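Local coordinates for succinate-semialdehyde dehydrogenase (Streptococcus pyogenes MGAS1882, PDB 4OGD), which probably oxidises succinic semialdehyde to succinate, using NADP+ as the cofactor bound in its Rossmann-type domain, at residues 267-276 against 360-371. Sequence-based numbering, arbitrary orientation.
Sequences KRFIVLDKDY and EIFGPVGEIYKV
Three acceptors grip the ammonium group of Lys267: it forms a salt bridge from NZ to Glu360 OE2 at 2.6 Å and also hydrogen-bonds to the carbonyl oxygens of Val262 and Gly232. The carboxylate answers with its anti lone pair, and the same OE2 accepts the backbone N-H of Gly232, so lysine, glutamate and the Gly232 loop close on one another. A bend at the end of the lysine chain (chi4 87°) turns NZ onto that oxygen after CE has passed the carbonyl of Ile361.

Beyond this junction, strands 268-272 and 365-371 run parallel. Phe269 N opens the ladder by donating to Glu367 O; Tyr369 N follows, 2.8 Å from Phe269 O with a nearly straight N-H...O angle of 171°. Val271 N then donates to Tyr369 O and Val371 N to Val271 O, before a weak bond from Asp273 N to Val371 O. Ahead of the ladder, one water accepts from Glu367 N and donates weakly to Lys267 O.

On one face, the aliphatic part of Arg268 lies obliquely against the Tyr369 ring, CG 3.5 Å from CE2, while its guanidinium leaves for the carbonyls of Asp233, Val380 and Ala381; Ile270 and Val371 meet farther along, against helix 374-382. The other face joins Val271 CG1 to Ile368 CG2 at 3.6 Å. There Lys370 lays CD over the Tyr276 ring, 4.1 Å from its centroid, and bends at chi3 and chi4 to bring NZ to Asp273 OD1 at 2.7 Å.

Between strands 345-348 and 235-238, this pair belongs to a seven-stranded mixed sheet, probably that of the family's catalytic domain. Its salt bridges differ: the exposed Asp273-Lys370 pair is probably screened by solvent, whereas Lys267-Glu360 joins the loops entering both strands, the buried NZ satisfied by carboxylate and carbonyls.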
# COMPACT_ATOMS: atom_id res chain seq x y z
N LYS A 267 17.14 -12.11 16.86
CA LYS A 267 16.63 -12.08 18.22
C LYS A 267 16.24 -13.44 18.79
O LYS A 267 16.31 -13.65 20.00
CB LYS A 267 15.46 -11.10 18.35
CG LYS A 267 15.81 -9.70 17.88
CD LYS A 267 14.88 -8.65 18.49
CE LYS A 267 15.24 -7.24 18.00
NZ LYS A 267 14.56 -6.90 16.70
N ARG A 268 15.83 -14.36 17.93
CA ARG A 268 15.49 -15.71 18.39
C ARG A 268 16.37 -16.73 17.71
O ARG A 268 16.17 -17.05 16.54
CB ARG A 268 14.01 -16.04 18.11
CG ARG A 268 12.99 -15.14 18.81
CD ARG A 268 11.55 -15.59 18.49
NE ARG A 268 11.24 -15.36 17.08
CZ ARG A 268 10.51 -16.16 16.33
NH1 ARG A 268 9.97 -17.27 16.84
NH2 ARG A 268 10.31 -15.86 15.05
N PHE A 269 17.36 -17.24 18.44
CA PHE A 269 18.17 -18.32 17.91
C PHE A 269 17.41 -19.62 18.11
O PHE A 269 17.02 -19.95 19.22
CB PHE A 269 19.51 -18.39 18.64
CG PHE A 269 20.43 -17.25 18.30
CD1 PHE A 269 21.06 -17.20 17.07
CD2 PHE A 269 20.67 -16.24 19.22
CE1 PHE A 269 21.92 -16.16 16.74
CE2 PHE A 269 21.53 -15.18 18.90
CZ PHE A 269 22.16 -15.14 17.66
N ILE A 270 17.18 -20.34 17.02
CA ILE A 270 16.44 -21.60 17.10
C ILE A 270 17.42 -22.75 16.84
O ILE A 270 18.02 -22.82 15.77
CB ILE A 270 15.27 -21.59 16.12
CG1 ILE A 270 14.32 -20.43 16.48
CG2 ILE A 270 14.52 -22.90 16.17
CD1 ILE A 270 13.10 -20.35 15.57
N VAL A 271 17.60 -23.61 17.84
CA VAL A 271 18.66 -24.62 17.80
C VAL A 271 18.10 -26.01 18.11
O VAL A 271 17.23 -26.16 18.97
CB VAL A 271 19.81 -24.24 18.75
CG1 VAL A 271 19.35 -24.23 20.19
CG2 VAL A 271 20.98 -25.18 18.59
N LEU A 272 18.59 -27.01 17.40
CA LEU A 272 18.16 -28.39 17.61
C LEU A 272 18.69 -28.93 18.95
O LEU A 272 19.76 -28.53 19.41
CB LEU A 272 18.61 -29.25 16.43
CG LEU A 272 17.95 -28.81 15.12
CD1 LEU A 272 18.72 -29.26 13.90
CD2 LEU A 272 16.54 -29.36 15.06
N ASP A 273 17.93 -29.83 19.57
CA ASP A 273 18.26 -30.36 20.90
C ASP A 273 19.71 -30.85 20.99
O ASP A 273 20.41 -30.57 21.96
CB ASP A 273 17.30 -31.50 21.26
CG ASP A 273 17.58 -32.07 22.64
OD1 ASP A 273 17.12 -31.48 23.63
OD2 ASP A 273 18.27 -33.12 22.72
N LYS A 274 20.14 -31.57 19.96
CA LYS A 274 21.49 -32.11 19.84
C LYS A 274 22.56 -31.04 19.99
O LYS A 274 23.64 -31.28 20.55
CB LYS A 274 21.62 -32.78 18.47
CG LYS A 274 22.98 -33.37 18.14
CD LYS A 274 22.95 -34.04 16.78
CE LYS A 274 24.23 -34.83 16.53
NZ LYS A 274 23.96 -35.99 15.64
N ASP A 275 22.25 -29.84 19.49
CA ASP A 275 23.21 -28.75 19.41
C ASP A 275 23.05 -27.72 20.51
O ASP A 275 23.80 -26.73 20.57
CB ASP A 275 23.06 -28.03 18.06
CG ASP A 275 23.36 -28.93 16.88
OD1 ASP A 275 24.29 -29.76 16.95
OD2 ASP A 275 22.64 -28.81 15.86
N TYR A 276 22.07 -27.93 21.39
CA TYR A 276 21.68 -26.88 22.33
C TYR A 276 22.77 -26.49 23.33
O TYR A 276 23.08 -25.30 23.48
CB TYR A 276 20.39 -27.29 23.06
CG TYR A 276 19.97 -26.34 24.15
CD1 TYR A 276 19.30 -25.16 23.85
CD2 TYR A 276 20.24 -26.63 25.48
CE1 TYR A 276 18.90 -24.30 24.85
CE2 TYR A 276 19.85 -25.78 26.48
CZ TYR A 276 19.18 -24.61 26.16
OH TYR A 276 18.79 -23.76 27.17
N GLU A 360 9.58 -8.49 21.09
CA GLU A 360 10.87 -8.01 20.59
C GLU A 360 11.62 -7.28 21.68
O GLU A 360 11.09 -6.35 22.29
CB GLU A 360 10.64 -7.06 19.41
CG GLU A 360 11.90 -6.35 18.93
CD GLU A 360 11.63 -5.38 17.80
OE1 GLU A 360 10.57 -4.72 17.83
OE2 GLU A 360 12.47 -5.29 16.87
N ILE A 361 12.86 -7.70 21.95
CA ILE A 361 13.74 -7.00 22.88
C ILE A 361 14.76 -6.17 22.09
O ILE A 361 15.63 -6.73 21.39
CB ILE A 361 14.49 -7.97 23.81
CG1 ILE A 361 13.51 -8.82 24.61
CG2 ILE A 361 15.38 -7.18 24.77
CD1 ILE A 361 14.20 -9.83 25.53
N PHE A 362 14.65 -4.86 22.19
CA PHE A 362 15.48 -3.94 21.41
C PHE A 362 16.76 -3.60 22.17
O PHE A 362 17.02 -2.44 22.51
CB PHE A 362 14.68 -2.67 21.07
CG PHE A 362 14.79 -2.22 19.64
CD1 PHE A 362 15.31 -0.97 19.32
CD2 PHE A 362 14.37 -3.05 18.60
CE1 PHE A 362 15.40 -0.54 17.99
CE2 PHE A 362 14.46 -2.63 17.27
CZ PHE A 362 14.98 -1.38 16.97
N GLY A 363 17.55 -4.63 22.44
CA GLY A 363 18.80 -4.48 23.16
C GLY A 363 19.63 -5.74 23.03
O GLY A 363 19.26 -6.65 22.28
N PRO A 364 20.75 -5.81 23.76
CA PRO A 364 21.74 -6.88 23.56
C PRO A 364 21.39 -8.15 24.30
O PRO A 364 22.16 -8.60 25.14
CB PRO A 364 23.01 -6.27 24.15
CG PRO A 364 22.51 -5.34 25.21
CD PRO A 364 21.22 -4.77 24.69
N VAL A 365 20.23 -8.72 23.99
CA VAL A 365 19.73 -9.89 24.70
C VAL A 365 19.60 -11.08 23.77
O VAL A 365 18.68 -11.14 22.95
CB VAL A 365 18.38 -9.60 25.38
CG1 VAL A 365 17.91 -10.82 26.16
CG2 VAL A 365 18.49 -8.38 26.29
N GLY A 366 20.50 -12.04 23.91
CA GLY A 366 20.41 -13.27 23.15
C GLY A 366 19.30 -14.14 23.72
O GLY A 366 19.08 -14.15 24.93
N GLU A 367 18.58 -14.84 22.85
CA GLU A 367 17.52 -15.75 23.28
C GLU A 367 17.70 -17.08 22.57
O GLU A 367 17.79 -17.12 21.35
CB GLU A 367 16.15 -15.17 22.95
CG GLU A 367 15.91 -13.78 23.51
CD GLU A 367 14.80 -13.05 22.78
OE1 GLU A 367 13.83 -13.72 22.37
OE2 GLU A 367 14.92 -11.82 22.59
N ILE A 368 17.76 -18.17 23.34
CA ILE A 368 17.93 -19.47 22.73
C ILE A 368 16.65 -20.30 22.86
O ILE A 368 16.19 -20.57 23.96
CB ILE A 368 19.13 -20.23 23.33
CG1 ILE A 368 20.39 -19.37 23.23
CG2 ILE A 368 19.35 -21.52 22.59
CD1 ILE A 368 21.58 -19.94 24.02
N TYR A 369 16.08 -20.66 21.71
CA TYR A 369 14.88 -21.50 21.65
C TYR A 369 15.29 -22.90 21.23
O TYR A 369 15.76 -23.10 20.10
CB TYR A 369 13.90 -20.95 20.60
CG TYR A 369 13.20 -19.67 20.98
CD1 TYR A 369 11.81 -19.63 21.08
CD2 TYR A 369 13.90 -18.49 21.20
CE1 TYR A 369 11.15 -18.46 21.41
CE2 TYR A 369 13.25 -17.31 21.53
CZ TYR A 369 11.88 -17.30 21.64
OH TYR A 369 11.21 -16.13 21.96
N LYS A 370 15.09 -23.89 22.10
CA LYS A 370 15.44 -25.27 21.75
C LYS A 370 14.27 -25.97 21.06
O LYS A 370 13.14 -25.87 21.52
CB LYS A 370 15.86 -26.06 22.99
CG LYS A 370 16.39 -27.46 22.66
CD LYS A 370 16.78 -28.22 23.93
CE LYS A 370 15.55 -28.68 24.70
NZ LYS A 370 14.96 -29.92 24.12
N VAL A 371 14.55 -26.64 19.95
CA VAL A 371 13.51 -27.42 19.27
C VAL A 371 13.97 -28.85 18.99
O VAL A 371 15.16 -29.16 19.08
CB VAL A 371 13.04 -26.74 17.96
CG1 VAL A 371 12.46 -25.38 18.27
CG2 VAL A 371 14.17 -26.62 16.94
O HOH W 1 19.08 -13.34 20.27